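Local coordinates for hypothetical protein (Bacteroides caccae, PDB 4M8R), which is of unknown function but belongs to the DUF4784 family, with an N-terminal Ig-like domain followed by a WD40-like domain of the beta-propeller clan, at residues Arg393-Phe398 / Thr406-Leu411; Lys368-Thr373 / Pro415-Val420; Phe307-Ala312 / Gly380-Leu385. One frame throughout, in Å; residues are numbered along the deposited sequence.

Interaction 1 of 3, residues Arg393-Phe398 / Thr406-Leu411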
loop_
_atom_site.group_PDB
_atom_site.type_symbol
_atom_site.label_atom_id
_atom_site.label_comp_id
_atom_site.label_asym_id
_atom_site.label_seq_id
_atom_site.Cartn_x
_atom_site.Cartn_y
_atom_site.Cartn_z
ATOM N N ARG A 393 5.593 -36.680 -22.865
ATOM C CA ARG A 393 5.342 -35.793 -21.728
ATOM C C ARG A 393 4.327 -34.690 -22.039
ATOM O O ARG A 393 4.252 -34.200 -23.166
ATOM C CB ARG A 393 6.656 -35.182 -21.227
ATOM C CG ARG A 393 7.248 -35.952 -20.061
ATOM C CD ARG A 393 8.695 -35.596 -19.800
ATOM N NE ARG A 393 9.171 -36.188 -18.552
ATOM C CZ ARG A 393 9.471 -37.475 -18.381
ATOM N NH1 ARG A 393 9.350 -38.351 -19.374
ATOM N NH2 ARG A 393 9.895 -37.897 -17.195
ATOM N N THR A 394 3.553 -34.309 -21.025
ATOM C CA THR A 394 2.471 -33.334 -21.179
ATOM C C THR A 394 2.558 -32.265 -20.093
ATOM O O THR A 394 2.874 -32.567 -18.944
ATOM C CB THR A 394 1.094 -34.028 -21.100
ATOM O OG1 THR A 394 1.071 -35.145 -21.997
ATOM C CG2 THR A 394 -0.037 -33.065 -21.464
ATOM N N THR A 395 2.284 -31.018 -20.467
ATOM C CA THR A 395 2.239 -29.908 -19.526
ATOM C C THR A 395 0.817 -29.372 -19.492
ATOM O O THR A 395 0.243 -29.081 -20.542
ATOM C CB THR A 395 3.195 -28.780 -19.952
ATOM O OG1 THR A 395 4.469 -29.336 -20.299
ATOM C CG2 THR A 395 3.372 -27.767 -18.830
ATOM N N SER A 396 0.245 -29.233 -18.298
ATOM C CA SER A 396 -1.156 -28.836 -18.184
ATOM C C SER A 396 -1.464 -28.038 -16.920
ATOM O O SER A 396 -0.911 -28.304 -15.853
ATOM C CB SER A 396 -2.046 -30.077 -18.236
ATOM O OG SER A 396 -3.343 -29.746 -18.697
ATOM N N ASP A 397 -2.350 -27.054 -17.062
ATOM C CA ASP A 397 -2.815 -26.234 -15.941
ATOM C C ASP A 397 -4.149 -26.757 -15.422
ATOM O O ASP A 397 -5.029 -27.095 -16.211
ATOM C CB ASP A 397 -3.016 -24.771 -16.373
ATOM C CG ASP A 397 -1.744 -23.942 -16.307
ATOM O OD1 ASP A 397 -0.678 -24.451 -15.889
ATOM O OD2 ASP A 397 -1.820 -22.756 -16.679
ATOM N N PHE A 398 -4.295 -26.817 -14.103
ATOM C CA PHE A 398 -5.594 -27.068 -13.486
ATOM C C PHE A 398 -6.095 -25.786 -12.831
ATOM O O PHE A 398 -5.385 -25.187 -12.023
ATOM C CB PHE A 398 -5.499 -28.166 -12.435
ATOM C CG PHE A 398 -6.832 -28.581 -11.885
ATOM C CD1 PHE A 398 -7.677 -29.396 -12.627
ATOM C CD2 PHE A 398 -7.248 -28.152 -10.632
ATOM C CE1 PHE A 398 -8.908 -29.782 -12.125
ATOM C CE2 PHE A 398 -8.478 -28.533 -10.125
ATOM C CZ PHE A 398 -9.309 -29.352 -10.870
ATOM N N THR A 406 -6.191 -27.730 -18.733
ATOM C CA THR A 406 -5.964 -27.099 -20.030
ATOM C C THR A 406 -4.504 -27.316 -20.424
ATOM O O THR A 406 -3.587 -26.822 -19.761
ATOM C CB THR A 406 -6.279 -25.593 -19.994
ATOM O OG1 THR A 406 -7.339 -25.343 -19.064
ATOM C CG2 THR A 406 -6.687 -25.104 -21.370
ATOM N N ASP A 407 -4.298 -28.068 -21.497
ATOM C CA ASP A 407 -2.960 -28.453 -21.927
ATOM C C ASP A 407 -2.271 -27.311 -22.675
ATOM O O ASP A 407 -2.913 -26.561 -23.414
ATOM C CB ASP A 407 -3.024 -29.688 -22.841
ATOM C CG ASP A 407 -3.694 -30.890 -22.181
ATOM O OD1 ASP A 407 -3.620 -31.041 -20.942
ATOM O OD2 ASP A 407 -4.294 -31.699 -22.916
ATOM N N TYR A 408 -0.961 -27.189 -22.472
ATOM C CA TYR A 408 -0.115 -26.338 -23.303
ATOM C C TYR A 408 0.226 -27.103 -24.579
ATOM O O TYR A 408 0.927 -28.113 -24.524
ATOM C CB TYR A 408 1.174 -25.980 -22.561
ATOM C CG TYR A 408 0.981 -25.058 -21.374
ATOM C CD1 TYR A 408 0.582 -25.553 -20.137
ATOM C CD2 TYR A 408 1.207 -23.691 -21.490
ATOM C CE1 TYR A 408 0.405 -24.710 -19.051
ATOM C CE2 TYR A 408 1.036 -22.840 -20.414
ATOM C CZ TYR A 408 0.634 -23.351 -19.198
ATOM O OH TYR A 408 0.471 -22.499 -18.135
ATOM N N THR A 409 -0.269 -26.637 -25.722
ATOM C CA THR A 409 -0.061 -27.344 -26.988
ATOM C C THR A 409 1.354 -27.195 -27.569
ATOM O O THR A 409 1.775 -28.015 -28.384
ATOM C CB THR A 409 -1.097 -26.908 -28.045
ATOM O OG1 THR A 409 -1.175 -25.479 -28.079
ATOM C CG2 THR A 409 -2.470 -27.486 -27.715
ATOM N N ASP A 410 2.084 -26.160 -27.157
ATOM C CA ASP A 410 3.477 -25.983 -27.593
ATOM C C ASP A 410 4.452 -26.922 -26.891
ATOM O O ASP A 410 5.591 -27.076 -27.332
ATOM C CB ASP A 410 3.942 -24.544 -27.337
ATOM C CG ASP A 410 3.259 -23.536 -28.234
ATOM O OD1 ASP A 410 2.595 -23.940 -29.215
ATOM O OD2 ASP A 410 3.402 -22.326 -27.957
ATOM N N LEU A 411 4.009 -27.539 -25.799
ATOM C CA LEU A 411 4.910 -28.213 -24.865
ATOM C C LEU A 411 4.591 -29.709 -24.707
ATOM O O LEU A 411 4.119 -30.157 -23.654
ATOM C CB LEU A 411 4.857 -27.493 -23.511
ATOM C CG LEU A 411 4.916 -25.963 -23.556
ATOM C CD1 LEU A 411 4.814 -25.408 -22.147
ATOM C CD2 LEU A 411 6.177 -25.450 -24.239
#

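Interaction 2 of 3, residues Lys368-Thr373 / Pro415-Val420. With EDO (1,2-ethanediol), chain H.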
loop_
_atom_site.group_PDB
_atom_site.type_symbol
_atom_site.label_atom_id
_atom_site.label_comp_id
_atom_site.label_asym_id
_atom_site.label_seq_id
_atom_site.Cartn_x
_atom_site.Cartn_y
_atom_site.Cartn_z
ATOM N N LYS A 368 1.487 -40.147 -14.769
ATOM C CA LYS A 368 2.332 -39.916 -13.601
ATOM C C LYS A 368 2.835 -38.474 -13.558
ATOM O O LYS A 368 3.536 -38.026 -14.468
ATOM C CB LYS A 368 3.524 -40.876 -13.613
ATOM C CG LYS A 368 4.366 -40.820 -12.346
ATOM C CD LYS A 368 5.520 -41.808 -12.378
ATOM C CE LYS A 368 6.394 -41.657 -11.143
ATOM N NZ LYS A 368 7.663 -42.424 -11.253
ATOM N N VAL A 369 2.478 -37.756 -12.495
ATOM C CA VAL A 369 2.944 -36.387 -12.289
ATOM C C VAL A 369 4.386 -36.424 -11.807
ATOM O O VAL A 369 4.685 -37.112 -10.839
ATOM C CB VAL A 369 2.101 -35.650 -11.230
ATOM C CG1 VAL A 369 2.680 -34.268 -10.944
ATOM C CG2 VAL A 369 0.650 -35.532 -11.675
ATOM N N VAL A 370 5.267 -35.687 -12.481
ATOM C CA VAL A 370 6.691 -35.629 -12.106
ATOM C C VAL A 370 7.176 -34.242 -11.676
ATOM O O VAL A 370 8.272 -34.113 -11.131
ATOM C CB VAL A 370 7.608 -36.137 -13.238
ATOM C CG1 VAL A 370 7.468 -37.645 -13.388
ATOM C CG2 VAL A 370 7.316 -35.416 -14.550
ATOM N N SER A 371 6.371 -33.215 -11.930
ATOM C CA SER A 371 6.676 -31.878 -11.462
ATOM C C SER A 371 5.393 -31.075 -11.307
ATOM O O SER A 371 4.445 -31.251 -12.075
ATOM C CB SER A 371 7.613 -31.174 -12.442
ATOM O OG SER A 371 8.216 -30.037 -11.848
ATOM N N ILE A 372 5.368 -30.213 -10.290
ATOM C CA ILE A 372 4.283 -29.255 -10.084
ATOM C C ILE A 372 4.903 -27.896 -9.786
ATOM O O ILE A 372 5.883 -27.804 -9.050
ATOM C CB ILE A 372 3.369 -29.656 -8.902
ATOM C CG1 ILE A 372 2.857 -31.088 -9.072
ATOM C CG2 ILE A 372 2.194 -28.691 -8.782
ATOM C CD1 ILE A 372 1.922 -31.541 -7.973
ATOM N N THR A 373 4.319 -26.843 -10.346
ATOM C CA THR A 373 4.815 -25.490 -10.117
ATOM C C THR A 373 3.710 -24.462 -10.387
ATOM O O THR A 373 2.678 -24.805 -10.966
ATOM C CB THR A 373 6.077 -25.226 -10.963
ATOM O OG1 THR A 373 6.607 -23.929 -10.664
ATOM C CG2 THR A 373 5.777 -25.358 -12.459
ATOM N N PRO A 415 11.855 -32.624 -22.698
ATOM C CA PRO A 415 12.780 -33.630 -22.162
ATOM C C PRO A 415 13.268 -33.285 -20.743
ATOM O O PRO A 415 14.477 -33.181 -20.506
ATOM C CB PRO A 415 13.930 -33.605 -23.174
ATOM C CG PRO A 415 13.958 -32.196 -23.650
ATOM C CD PRO A 415 12.529 -31.716 -23.644
ATOM N N TYR A 416 12.321 -33.127 -19.816
ATOM C CA TYR A 416 12.600 -32.684 -18.447
ATOM C C TYR A 416 11.807 -33.504 -17.433
ATOM O O TYR A 416 10.699 -33.959 -17.724
ATOM C CB TYR A 416 12.195 -31.217 -18.249
ATOM C CG TYR A 416 12.577 -30.258 -19.355
ATOM C CD1 TYR A 416 13.907 -29.999 -19.650
ATOM C CD2 TYR A 416 11.601 -29.582 -20.082
ATOM C CE1 TYR A 416 14.260 -29.113 -20.654
ATOM C CE2 TYR A 416 11.945 -28.690 -21.089
ATOM C CZ TYR A 416 13.275 -28.461 -21.368
ATOM O OH TYR A 416 13.625 -27.581 -22.363
ATOM N N ASN A 417 12.371 -33.663 -16.237
ATOM C CA ASN A 417 11.636 -34.203 -15.082
ATOM C C ASN A 417 11.166 -33.106 -14.132
ATOM O O ASN A 417 10.235 -33.315 -13.351
ATOM C CB ASN A 417 12.495 -35.205 -14.297
ATOM C CG ASN A 417 12.380 -36.621 -14.828
ATOM O OD1 ASN A 417 11.281 -37.104 -15.103
ATOM N ND2 ASN A 417 13.514 -37.300 -14.961
ATOM N N SER A 418 11.822 -31.950 -14.188
ATOM C CA SER A 418 11.438 -30.805 -13.378
ATOM C C SER A 418 11.290 -29.579 -14.256
ATOM O O SER A 418 12.162 -29.281 -15.077
ATOM C CB SER A 418 12.490 -30.537 -12.305
ATOM O OG SER A 418 12.735 -31.701 -11.539
ATOM N N VAL A 419 10.172 -28.880 -14.088
ATOM C CA VAL A 419 9.993 -27.559 -14.681
ATOM C C VAL A 419 9.565 -26.585 -13.596
ATOM O O VAL A 419 8.984 -26.987 -12.590
ATOM C CB VAL A 419 8.959 -27.549 -15.826
ATOM C CG1 VAL A 419 9.484 -28.342 -17.012
ATOM C CG2 VAL A 419 7.608 -28.079 -15.363
ATOM N N VAL A 420 9.851 -25.307 -13.813
ATOM C CA VAL A 420 9.566 -24.278 -12.827
ATOM C C VAL A 420 9.167 -22.976 -13.503
ATOM O O VAL A 420 9.803 -22.544 -14.462
ATOM C CB VAL A 420 10.784 -24.051 -11.895
ATOM C CG1 VAL A 420 12.057 -23.797 -12.698
ATOM C CG2 VAL A 420 10.523 -22.907 -10.927
HETATM C C1 EDO H . 4.578 -27.270 -5.390
HETATM O O1 EDO H . 5.963 -27.201 -5.741
HETATM C C2 EDO H . 3.889 -26.016 -5.907
HETATM O O2 EDO H . 2.472 -26.068 -5.690
#

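Interaction 3 of 3, residues Phe307-Ala312 / Gly380-Leu385. With EDO (1,2-ethanediol), chain H.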
loop_
_atom_site.group_PDB
_atom_site.type_symbol
_atom_site.label_atom_id
_atom_site.label_comp_id
_atom_site.label_asym_id
_atom_site.label_seq_id
_atom_site.Cartn_x
_atom_site.Cartn_y
_atom_site.Cartn_z
ATOM N N PHE A 307 1.730 -29.601 -2.916
ATOM C CA PHE A 307 1.426 -28.446 -3.754
ATOM C C PHE A 307 0.591 -27.421 -3.009
ATOM O O PHE A 307 0.073 -27.691 -1.929
ATOM C CB PHE A 307 0.682 -28.885 -5.017
ATOM C CG PHE A 307 -0.670 -29.483 -4.746
ATOM C CD1 PHE A 307 -1.780 -28.670 -4.568
ATOM C CD2 PHE A 307 -0.833 -30.855 -4.665
ATOM C CE1 PHE A 307 -3.025 -29.217 -4.314
ATOM C CE2 PHE A 307 -2.077 -31.407 -4.415
ATOM C CZ PHE A 307 -3.174 -30.591 -4.236
ATOM N N TYR A 308 0.478 -26.238 -3.602
ATOM C CA TYR A 308 -0.460 -25.235 -3.127
ATOM C C TYR A 308 -1.095 -24.492 -4.287
ATOM O O TYR A 308 -0.502 -24.382 -5.353
ATOM C CB TYR A 308 0.229 -24.241 -2.189
ATOM C CG TYR A 308 1.134 -23.236 -2.863
ATOM C CD1 TYR A 308 2.461 -23.545 -3.159
ATOM C CD2 TYR A 308 0.670 -21.962 -3.176
ATOM C CE1 TYR A 308 3.298 -22.618 -3.760
ATOM C CE2 TYR A 308 1.494 -21.028 -3.776
ATOM C CZ TYR A 308 2.805 -21.361 -4.072
ATOM O OH TYR A 308 3.614 -20.433 -4.676
ATOM N N PHE A 309 -2.311 -24.004 -4.066
ATOM C CA PHE A 309 -2.948 -23.030 -4.949
ATOM C C PHE A 309 -2.914 -21.674 -4.255
ATOM O O PHE A 309 -3.370 -21.561 -3.126
ATOM C CB PHE A 309 -4.417 -23.380 -5.182
ATOM C CG PHE A 309 -4.643 -24.577 -6.055
ATOM C CD1 PHE A 309 -4.662 -25.850 -5.514
ATOM C CD2 PHE A 309 -4.886 -24.423 -7.414
ATOM C CE1 PHE A 309 -4.895 -26.955 -6.319
ATOM C CE2 PHE A 309 -5.118 -25.522 -8.223
ATOM C CZ PHE A 309 -5.123 -26.792 -7.675
ATOM N N GLY A 310 -2.378 -20.657 -4.920
ATOM C CA GLY A 310 -2.476 -19.284 -4.431
ATOM C C GLY A 310 -3.799 -18.694 -4.884
ATOM O O GLY A 310 -4.018 -18.522 -6.081
HETATM N N MSE A 311 -4.685 -18.398 -3.934
HETATM C CA MSE A 311 -6.054 -17.955 -4.248
HETATM C C MSE A 311 -6.181 -16.455 -4.383
HETATM O O MSE A 311 -7.259 -15.949 -4.688
HETATM C CB MSE A 311 -7.005 -18.458 -3.168
HETATM C CG MSE A 311 -6.910 -19.970 -2.980
HETATM SE SE MSE A 311 -7.309 -20.934 -4.645
HETATM C CE MSE A 311 -9.187 -20.394 -4.896
ATOM N N ALA A 312 -5.085 -15.736 -4.143
ATOM C CA ALA A 312 -4.986 -14.311 -4.457
ATOM C C ALA A 312 -3.539 -13.986 -4.789
ATOM O O ALA A 312 -2.644 -14.792 -4.526
ATOM C CB ALA A 312 -5.450 -13.469 -3.285
ATOM N N GLY A 380 -5.276 -19.288 -8.451
ATOM C CA GLY A 380 -5.998 -20.552 -8.363
ATOM C C GLY A 380 -5.656 -21.572 -9.431
ATOM O O GLY A 380 -6.531 -22.309 -9.884
ATOM N N THR A 381 -4.391 -21.629 -9.835
ATOM C CA THR A 381 -3.946 -22.650 -10.780
ATOM C C THR A 381 -2.644 -23.294 -10.335
ATOM O O THR A 381 -1.862 -22.699 -9.592
ATOM C CB THR A 381 -3.742 -22.098 -12.210
ATOM O OG1 THR A 381 -2.581 -21.261 -12.248
ATOM C CG2 THR A 381 -4.955 -21.304 -12.675
ATOM N N ILE A 382 -2.436 -24.519 -10.796
ATOM C CA ILE A 382 -1.139 -25.172 -10.729
ATOM C C ILE A 382 -0.765 -25.626 -12.127
ATOM O O ILE A 382 -1.634 -25.830 -12.978
ATOM C CB ILE A 382 -1.131 -26.383 -9.778
ATOM C CG1 ILE A 382 -2.205 -27.406 -10.161
ATOM C CG2 ILE A 382 -1.332 -25.920 -8.343
ATOM C CD1 ILE A 382 -2.108 -28.702 -9.382
ATOM N N THR A 383 0.531 -25.768 -12.359
ATOM C CA THR A 383 1.032 -26.255 -13.625
ATOM C C THR A 383 1.717 -27.573 -13.366
ATOM O O THR A 383 2.543 -27.683 -12.464
ATOM C CB THR A 383 2.010 -25.258 -14.243
ATOM O OG1 THR A 383 1.331 -24.009 -14.439
ATOM C CG2 THR A 383 2.535 -25.774 -15.575
ATOM N N VAL A 384 1.367 -28.572 -14.168
ATOM C CA VAL A 384 1.747 -29.948 -13.901
ATOM C C VAL A 384 2.416 -30.573 -15.117
ATOM O O VAL A 384 2.025 -30.306 -16.251
ATOM C CB VAL A 384 0.507 -30.772 -13.512
ATOM C CG1 VAL A 384 0.859 -32.239 -13.332
ATOM C CG2 VAL A 384 -0.111 -30.211 -12.239
ATOM N N LEU A 385 3.423 -31.405 -14.857
ATOM C CA LEU A 385 4.136 -32.129 -15.894
ATOM C C LEU A 385 3.882 -33.629 -15.732
ATOM O O LEU A 385 4.240 -34.206 -14.706
ATOM C CB LEU A 385 5.632 -31.826 -15.799
ATOM C CG LEU A 385 6.527 -32.356 -16.923
ATOM C CD1 LEU A 385 6.261 -31.639 -18.239
ATOM C CD2 LEU A 385 7.984 -32.208 -16.528
HETATM C C1 EDO H . 4.578 -27.270 -5.390
HETATM O O1 EDO H . 5.963 -27.201 -5.741
HETATM C C2 EDO H . 3.889 -26.016 -5.907
HETATM O O2 EDO H . 2.472 -26.068 -5.690
HETATM O O HOH W 1 -1.422 -20.527 -7.589
#

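Interaction 1 of 3, residues Arg393-Phe398 / Thr406-Leu411
Ser396 and Asp407 form the non-hydrogen-bonded pair of an antiparallel beta hairpin, strands 394-399 and 404-407, which is the outer part of a four-stranded sheet consistent with a propeller blade. Their side chains share one face. Ser396 OG stands anti to its backbone N (chi1 -155°) and donates to Asp407 OD1 at 2.6 Å, on the anti side of the carboxylate. Next to them, Asp397 and Thr406 make the hydrogen-bonded pair, with Asp397 N to Thr406 O at 3.0 Å and Thr406 N to Asp397 O at 2.8 Å. Tyr408 N donates to Thr395 O at 3.0 Å, and a type I turn runs from Tyr408 to Leu411. Asp397 lies on the opposite face from Ser396, and its OD1 meets the Tyr408 ring at the edge, in plane, the carboxylate being turned 89° from the ring. Tyr408 OH makes a weak bond to Asp397 OD2 (2.7 Å) and is also bonded to Arg375, while Asp397 OD1 is held by Thr383 of the next strand. Thr137 of the second subunit packs on Asp397, Thr406 and Tyr408. At the turn, Thr395 CG2 lies 3.8 Å from Tyr408 CD1, and Thr395 OG1 bonds weakly to Leu411 O at 3.5 Å.

Interaction 2 of 3, residues Lys368-Thr373 / Pro415-Val420
Val370-Thr373 and Asn417-Val420 run parallel, their end-to-end directions 2° apart and the CA atoms of Ser371 and Ser418 5.2 Å from each other, yet the two backbones do not bond to one another as strands of one sheet do. The link comes instead from a side chain. Ser371 OG, anti to its own backbone N, reaches across and accepts the N-H of Val419 at 3.2 Å, in a fairly straight bond with 163° at the hydrogen. Two residues on, Thr373 does something similar just beyond the segment: its OG1 is bonded to the backbone N of Trp421, while its CG2 rests 3.6 Å from Val419 O. Val370 and Ser371 both direct CB toward 415-420 although they are consecutive, which fits an irregularity of beta-bulge type, since the backbones of both hydrogen-bond to Leu385 on the neighbouring strand and Val370 has a helix-like psi of -13°. The carbonyl oxygens of Val370 and Asn417 lie 3.1 Å apart; both are acceptors, so they cannot bond each other, and Tyr260 OH gives Val370 O a weak bond. Val370 CG2 sits 3.8 Å from Asn417 O, and the side-chain oxygen of Asn417 is held by Arg393. On the far flank, Ser418 bonds to the backbone of Ile122, while Val419 and Val420 pack on strand 118-123. Strand 419-422 is the edge strand beside 118-123, so the C-terminal strand joins a sheet of strands from early in the WD40-like region, consistent with the velcro closure of beta-propellers; 368-373 is probably the innermost strand of the adjacent blade. The chemistry implies a junction between separate sheets, in which hydroxyl groups rather than carbonyls from 368-373 take up N-H groups of the C-terminal strand.

Interaction 3 of 3, residues Phe307-Ala312 / Gly380-Leu385
Phe309 and Ile382 meet with chi1 of Ile382 (56°) placing CG1 between its backbone N and carbonyl carbon and CG2 anti to the carbonyl carbon, and with chi1 of Phe309 placing CG anti to its own carbonyl carbon. Ile382 CG2 lies over the centre of the Phe309 ring in a CH-pi contact, 3.9 Å from the centroid and only 12° off the ring normal. Ile382 CG1 approaches the same ring at CZ, also at 3.9 Å. The same methyl, CG2, comes within 3.5 Å of Tyr308 O, which is hydrogen-bonded to Asn374 ND2. The edge of the ring, by contrast, faces the backbone of the other segment: Phe309 CD2 is 3.6 Å from Gly380 C, and Thr381 N lies near the ring plane too. Gly380, whose phi is positive, donates its N-H to Gly310 O at 2.8 Å in a nearly straight bond, and the selenium of Met311, modelled as selenomethionine, rests against Gly380 CA. A water molecule adds a second tie, accepting from Gly310 N and donating to Thr381 O at 3.0 Å. Direct and water-mediated backbone bonds thus tie the strands together at the Gly310/Gly380 end, next to the aromatic contact. Tyr308 N donates to O2 of an ethanediol molecule, probably from the crystallisation liquor, at 2.9 Å. The two strands belong to different sheets, the axes of 307-310 and 381-385 approaching to 6.5 Å with 139° between their N-to-C directions. Strand 303-310 pairs with 325-333, and 381-387 lies between 368-373 and 394-399, so the contact packs one probable propeller blade against the next. Trp400 meets Phe309 edge-to-face, Phe398 of strand 394-399 touches it as well, and Gly53 of the second subunit packs on Met311.

How the interactions relate
All three interactions lie in the WD40-like region and meet at one four-stranded antiparallel sheet, ordered 368-373, 381-387, 394-399, 404-407. Interaction 1 is the hairpin at its outer side, interaction 2 joins its first strand to the C-terminal strand 419-422 of another sheet, and interaction 3 joins its second strand to 303-310 of a third. Centres are about 11 Å apart for interactions 1 and 2 and about 14 Å for the other pairs. Along the chain, both segments of interaction 3 precede those of interaction 1, interaction 2 spans interaction 1, and 2 and 3 interleave. One blade-like sheet is therefore tied to both neighbours, consistent with a closed propeller, while interactions 1 and 3 also touch the second subunit.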